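Local coordinates for protein monoglyceride lipase (PDB 4ZWN) that hydrolyses monoacylglycerols to free fatty acids and glycerol, preferring monounsaturated substrates, and also takes part in the breakdown of fatty acid ethyl esters, at residues K183-I188 / V199-G204; L192-P197 / S232-H237. The protein carries 2 engineered substitutions. One frame throughout, in Å; residues are numbered along the deposited sequence.

Interaction 1: residues K183-I188 / V199-G204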
loop_
_atom_site.group_PDB
_atom_site.type_symbol
_atom_site.label_atom_id
_atom_site.label_comp_id
_atom_site.label_asym_id
_atom_site.label_seq_id
_atom_site.Cartn_x
_atom_site.Cartn_y
_atom_site.Cartn_z
ATOM N N LYS A 183 -7.206 -20.048 -5.584
ATOM C CA LYS A 183 -6.564 -19.413 -6.725
ATOM C C LYS A 183 -5.153 -19.953 -6.920
ATOM O O LYS A 183 -4.178 -19.218 -6.764
ATOM C CB LYS A 183 -6.551 -17.893 -6.548
ATOM C CG LYS A 183 -7.948 -17.280 -6.539
ATOM C CD LYS A 183 -7.903 -15.774 -6.379
ATOM C CE LYS A 183 -9.290 -15.165 -6.532
ATOM N NZ LYS A 183 -9.820 -15.337 -7.912
ATOM N N PRO A 184 -5.045 -21.244 -7.285
ATOM C CA PRO A 184 -3.753 -21.926 -7.408
ATOM C C PRO A 184 -2.882 -21.313 -8.498
ATOM O O PRO A 184 -1.665 -21.503 -8.493
ATOM C CB PRO A 184 -4.150 -23.361 -7.762
ATOM C CG PRO A 184 -5.435 -23.214 -8.476
ATOM C CD PRO A 184 -6.147 -22.085 -7.786
ATOM N N THR A 185 -3.501 -20.576 -9.413
ATOM C CA THR A 185 -2.758 -19.889 -10.455
ATOM C C THR A 185 -1.797 -18.867 -9.846
ATOM O O THR A 185 -0.755 -18.561 -10.425
ATOM C CB THR A 185 -3.702 -19.187 -11.449
ATOM O OG1 THR A 185 -4.728 -20.097 -11.871
ATOM C CG2 THR A 185 -2.937 -18.735 -12.655
ATOM N N GLN A 186 -2.133 -18.357 -8.665
ATOM C CA GLN A 186 -1.246 -17.429 -7.968
ATOM C C GLN A 186 0.013 -18.122 -7.461
ATOM O O GLN A 186 0.974 -17.456 -7.075
ATOM C CB GLN A 186 -1.972 -16.749 -6.805
ATOM C CG GLN A 186 -2.939 -15.670 -7.248
ATOM C CD GLN A 186 -2.254 -14.609 -8.089
ATOM O OE1 GLN A 186 -1.639 -13.682 -7.562
ATOM N NE2 GLN A 186 -2.351 -14.743 -9.406
ATOM N N ILE A 187 -0.001 -19.452 -7.455
ATOM C CA ILE A 187 1.169 -20.230 -7.065
ATOM C C ILE A 187 1.938 -20.653 -8.317
ATOM O O ILE A 187 3.170 -20.658 -8.334
ATOM C CB ILE A 187 0.779 -21.475 -6.227
ATOM C CG1 ILE A 187 0.517 -21.088 -4.766
ATOM C CG2 ILE A 187 1.867 -22.534 -6.278
ATOM C CD1 ILE A 187 -0.780 -20.338 -4.530
ATOM N N ILE A 188 1.204 -20.973 -9.377
ATOM C CA ILE A 188 1.809 -21.413 -10.630
ATOM C C ILE A 188 2.567 -20.289 -11.334
ATOM O O ILE A 188 3.656 -20.506 -11.864
ATOM C CB ILE A 188 0.743 -21.982 -11.590
ATOM C CG1 ILE A 188 -0.081 -23.059 -10.892
ATOM C CG2 ILE A 188 1.389 -22.557 -12.838
ATOM C CD1 ILE A 188 0.739 -24.227 -10.418
ATOM N N VAL A 199 4.090 -13.384 -19.857
ATOM C CA VAL A 199 2.721 -13.881 -19.876
ATOM C C VAL A 199 1.885 -13.115 -18.854
ATOM O O VAL A 199 2.197 -13.101 -17.665
ATOM C CB VAL A 199 2.652 -15.389 -19.584
ATOM C CG1 VAL A 199 1.223 -15.806 -19.285
ATOM C CG2 VAL A 199 3.208 -16.179 -20.758
ATOM N N ARG A 200 0.833 -12.460 -19.327
ATOM C CA ARG A 200 -0.016 -11.664 -18.453
ATOM C C ARG A 200 -1.303 -12.413 -18.137
ATOM O O ARG A 200 -1.801 -13.180 -18.961
ATOM C CB ARG A 200 -0.302 -10.303 -19.094
ATOM C CG ARG A 200 0.898 -9.361 -19.017
ATOM C CD ARG A 200 0.887 -8.284 -20.086
ATOM N NE ARG A 200 -0.262 -7.394 -19.973
ATOM C CZ ARG A 200 -1.325 -7.456 -20.764
ATOM N NH1 ARG A 200 -1.382 -8.368 -21.727
ATOM N NH2 ARG A 200 -2.329 -6.607 -20.595
ATOM N N ILE A 201 -1.833 -12.203 -16.937
ATOM C CA ILE A 201 -2.955 -13.005 -16.475
ATOM C C ILE A 201 -3.917 -12.233 -15.566
ATOM O O ILE A 201 -3.509 -11.352 -14.808
ATOM C CB ILE A 201 -2.442 -14.271 -15.750
ATOM C CG1 ILE A 201 -3.545 -15.317 -15.651
ATOM C CG2 ILE A 201 -1.867 -13.937 -14.376
ATOM C CD1 ILE A 201 -3.020 -16.695 -15.417
ATOM N N ASP A 202 -5.201 -12.562 -15.678
ATOM C CA ASP A 202 -6.260 -11.935 -14.893
ATOM C C ASP A 202 -6.980 -12.990 -14.061
ATOM O O ASP A 202 -7.718 -13.817 -14.594
ATOM C CB ASP A 202 -7.245 -11.202 -15.812
ATOM C CG ASP A 202 -8.391 -10.551 -15.054
ATOM O OD1 ASP A 202 -8.269 -10.337 -13.828
ATOM O OD2 ASP A 202 -9.419 -10.241 -15.692
ATOM N N THR A 203 -6.757 -12.959 -12.752
ATOM C CA THR A 203 -7.276 -13.993 -11.863
ATOM C C THR A 203 -8.644 -13.635 -11.298
ATOM O O THR A 203 -9.296 -14.459 -10.661
ATOM C CB THR A 203 -6.312 -14.258 -10.698
ATOM O OG1 THR A 203 -6.177 -13.070 -9.905
ATOM C CG2 THR A 203 -4.953 -14.668 -11.232
ATOM N N GLY A 204 -9.073 -12.399 -11.530
ATOM C CA GLY A 204 -10.358 -11.944 -11.036
ATOM C C GLY A 204 -10.308 -11.458 -9.600
ATOM O O GLY A 204 -9.486 -11.914 -8.802
#

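Interaction 2: residues L192-P197 / S232-H237. Engineered in segment 192-197: Ser-196 (natural residue Leu).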
loop_
_atom_site.group_PDB
_atom_site.type_symbol
_atom_site.label_atom_id
_atom_site.label_comp_id
_atom_site.label_asym_id
_atom_site.label_seq_id
_atom_site.Cartn_x
_atom_site.Cartn_y
_atom_site.Cartn_z
ATOM N N LEU A 192 6.415 -20.273 -12.826
ATOM C CA LEU A 192 6.695 -20.267 -14.265
ATOM C C LEU A 192 7.247 -18.933 -14.757
ATOM O O LEU A 192 7.434 -18.745 -15.957
ATOM C CB LEU A 192 5.430 -20.612 -15.057
ATOM C CG LEU A 192 4.852 -22.018 -14.893
ATOM C CD1 LEU A 192 3.626 -22.215 -15.773
ATOM C CD2 LEU A 192 5.904 -23.058 -15.205
ATOM N N ALA A 193 7.516 -18.021 -13.827
ATOM C CA ALA A 193 7.936 -16.662 -14.169
ATOM C C ALA A 193 9.233 -16.619 -14.977
ATOM O O ALA A 193 9.256 -16.061 -16.067
ATOM C CB ALA A 193 8.084 -15.837 -12.912
ATOM N N LYS A 194 10.306 -17.194 -14.439
ATOM C CA LYS A 194 11.598 -17.226 -15.124
ATOM C C LYS A 194 11.461 -17.656 -16.592
ATOM O O LYS A 194 11.938 -16.961 -17.490
ATOM C CB LYS A 194 12.564 -18.157 -14.384
ATOM C CG LYS A 194 13.758 -17.453 -13.744
ATOM C CD LYS A 194 14.851 -17.142 -14.762
ATOM C CE LYS A 194 16.105 -16.631 -14.071
ATOM N NZ LYS A 194 16.395 -17.433 -12.849
ATOM N N PHE A 195 10.790 -18.785 -16.822
ATOM C CA PHE A 195 10.561 -19.336 -18.164
ATOM C C PHE A 195 9.696 -18.412 -19.033
ATOM O O PHE A 195 10.044 -18.112 -20.177
ATOM C CB PHE A 195 9.893 -20.720 -18.044
ATOM C CG PHE A 195 9.945 -21.572 -19.304
ATOM C CD1 PHE A 195 10.710 -22.729 -19.333
ATOM C CD2 PHE A 195 9.199 -21.246 -20.433
ATOM C CE1 PHE A 195 10.751 -23.532 -20.467
ATOM C CE2 PHE A 195 9.241 -22.042 -21.571
ATOM C CZ PHE A 195 10.016 -23.184 -21.587
ATOM N N SER A 196 8.557 -17.991 -18.485
ATOM C CA SER A 196 7.566 -17.207 -19.225
ATOM C C SER A 196 7.185 -15.917 -18.491
ATOM O O SER A 196 6.083 -15.807 -17.950
ATOM C CB SER A 196 6.308 -18.043 -19.462
ATOM O OG SER A 196 6.628 -19.376 -19.824
ATOM N N PRO A 197 8.093 -14.931 -18.474
ATOM C CA PRO A 197 7.902 -13.735 -17.646
ATOM C C PRO A 197 6.821 -12.783 -18.149
ATOM O O PRO A 197 6.123 -12.186 -17.330
ATOM C CB PRO A 197 9.276 -13.059 -17.695
ATOM C CG PRO A 197 9.870 -13.509 -18.981
ATOM C CD PRO A 197 9.383 -14.915 -19.185
ATOM N N SER A 232 1.648 -9.512 -15.009
ATOM C CA SER A 232 2.609 -10.391 -15.664
ATOM C C SER A 232 3.196 -11.377 -14.663
ATOM O O SER A 232 3.229 -11.099 -13.467
ATOM C CB SER A 232 3.731 -9.585 -16.316
ATOM O OG SER A 232 4.607 -9.059 -15.334
ATOM N N PHE A 233 3.659 -12.523 -15.154
ATOM C CA PHE A 233 4.289 -13.518 -14.293
ATOM C C PHE A 233 5.494 -12.918 -13.571
ATOM O O PHE A 233 5.741 -13.223 -12.405
ATOM C CB PHE A 233 4.718 -14.752 -15.096
ATOM C CG PHE A 233 3.588 -15.690 -15.428
ATOM C CD1 PHE A 233 2.275 -15.337 -15.172
ATOM C CD2 PHE A 233 3.845 -16.935 -15.984
ATOM C CE1 PHE A 233 1.238 -16.199 -15.476
ATOM C CE2 PHE A 233 2.813 -17.802 -16.285
ATOM C CZ PHE A 233 1.508 -17.434 -16.029
ATOM N N ARG A 234 6.233 -12.059 -14.268
ATOM C CA ARG A 234 7.411 -11.423 -13.688
ATOM C C ARG A 234 6.998 -10.523 -12.530
ATOM O O ARG A 234 7.593 -10.577 -11.456
ATOM C CB ARG A 234 8.180 -10.632 -14.755
ATOM C CG ARG A 234 9.429 -9.888 -14.263
ATOM C CD ARG A 234 10.225 -10.659 -13.209
ATOM N NE ARG A 234 10.768 -11.928 -13.685
ATOM C CZ ARG A 234 11.228 -12.882 -12.880
ATOM N NH1 ARG A 234 11.202 -12.710 -11.564
ATOM N NH2 ARG A 234 11.709 -14.009 -13.385
ATOM N N GLN A 235 5.972 -9.709 -12.753
ATOM C CA GLN A 235 5.444 -8.836 -11.712
ATOM C C GLN A 235 4.971 -9.639 -10.506
ATOM O O GLN A 235 5.352 -9.356 -9.368
ATOM C CB GLN A 235 4.290 -7.988 -12.253
ATOM C CG GLN A 235 3.607 -7.141 -11.191
ATOM C CD GLN A 235 2.278 -6.570 -11.655
ATOM O OE1 GLN A 235 1.537 -7.217 -12.389
ATOM N NE2 GLN A 235 1.972 -5.353 -11.223
ATOM N N ILE A 236 4.142 -10.645 -10.772
ATOM C CA ILE A 236 3.551 -11.462 -9.720
ATOM C C ILE A 236 4.612 -12.203 -8.902
ATOM O O ILE A 236 4.572 -12.191 -7.671
ATOM C CB ILE A 236 2.548 -12.469 -10.309
ATOM C CG1 ILE A 236 1.402 -11.718 -10.988
ATOM C CG2 ILE A 236 2.007 -13.386 -9.225
ATOM C CD1 ILE A 236 0.486 -12.598 -11.797
ATOM N N HIS A 237 5.559 -12.833 -9.588
ATOM C CA HIS A 237 6.654 -13.531 -8.922
ATOM C C HIS A 237 7.410 -12.611 -7.977
ATOM O O HIS A 237 7.758 -12.993 -6.860
ATOM C CB HIS A 237 7.623 -14.111 -9.952
ATOM C CG HIS A 237 8.870 -14.694 -9.356
ATOM N ND1 HIS A 237 9.966 -13.927 -9.021
ATOM C CD2 HIS A 237 9.198 -15.972 -9.050
ATOM C CE1 HIS A 237 10.911 -14.707 -8.527
ATOM N NE2 HIS A 237 10.471 -15.953 -8.535
#

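Interaction 1: residues K183-I188 / V199-G204
The one hydrogen bond across the contact runs from Lys-183 NZ to Thr-203 O, 2.9 Å apart. The ammonium group stands above the carbonyl plane, 38° out of it, while Gly-204 O lies 3.6 Å from Lys-183 NZ. Lysine suits this place because its chain runs extended from the residue that follows helix 177-182 and bends at its last torsion (chi4 -66°), turning the charge onto the facing backbone. Shortened to an alanine, this position would probably leave Thr-203 O without its charged donor and the turn freer to shift. That turn has its own brace, an Asx turn in which Gly-204 N donates to Asp-202 OD1 at 3.2 Å; the backbone angles of Gly-204 would jam a side chain against the preceding carbonyl.

In the first turn of helix 185-191, Gln-186 crosses Thr-203 at about a right angle, Gln-186 NE2 meeting the methyl Thr-203 CG2 at 3.2 Å. The methyl Thr-185 CG2, set opposite its own backbone N, touches Ile-201 CD1 at 3.4 Å. With one charged hydrogen bond and two small side-chain contacts, this surface contact relies little on hydrophobic burial.

Interaction 2: residues L192-P197 / S232-H237
Phe-233 pushes its ring into the turn made by residues 192-197, and the turn curls its backbone oxygens toward it. Ser-196 O approaches the ring obliquely, 3.2 Å from Phe-233 CD2, whereas Leu-192 O lies at the ring edge near its plane. Leu-192 CB packs on Phe-233 CE2 at 4.0 Å. The turn keeps its curl through a bond from Ser-196 N to Leu-192 O; the side chain of Ser-196 is an engineered replacement of the natural leucine, and here it meets the ring only weakly through CB.

Packing is tight around Ala-193, a buried residue whose methyl, Ala-193 CB, sits 3.5 Å from both Phe-233 O and His-237 CB. A side chain this small lets the turn come right up to the helix, with Ala-193 CA and Phe-233 CA 4.8 Å apart. The same methyl lies over one face of the Arg-234 guanidinium, toward its rim. Nearby, Arg-234 N donates to Pro-197 O at 3.1 Å, in the carbonyl plane and on a lone pair, using an N-H of the first helical turn. Ser-232, the N-cap, serves that turn too: its OG accepts from Gln-235 N and is also hydrogen-bonded to Gly-109 O.

At exposed Lys-194 the fit relaxes. The Arg-234 chain bends at chi2 (38°) and chi3 (62°), bringing its guanidinium beside Lys-194, which runs in the same direction. With Lys-194 NZ 5.8 Å from Arg-234 NH2, the like charges do not touch, and Asp-238, in a salt bridge with Arg-234 NH1, would probably offset part of their repulsion.

The contact thus seats the loop between helix 185-191 and strand 200-201 on the N-terminal turn of helix 233-248. Phe-233 also touches Ala-189, and Ile-236 and His-237 touch Pro-190, both of helix 185-191, while Ser-232 meets Arg-200 of strand 200-201.

Both contacts belong to the region between strands 165-169 and 264-269, where alpha/beta hydrolases commonly carry their cap. Interaction 1 is a surface contact joining the start of helix 185-191 to strand 200-201 and the turn after it; Gln-186 lies about 9 Å, side chain to side chain, from Ser-144, the probable nucleophile of the GXSXG motif. Interaction 2 is partly buried, lies away from the catalytic residues, and joins the loop after the same helix to helix 233-248. A lysine charge marks the first, an aromatic ring and a helix N-terminus the second. They meet where Ile-201 packs on Phe-233 and Ile-236, and where Val-199 O probably accepts a hydrogen bond from Phe-233 N.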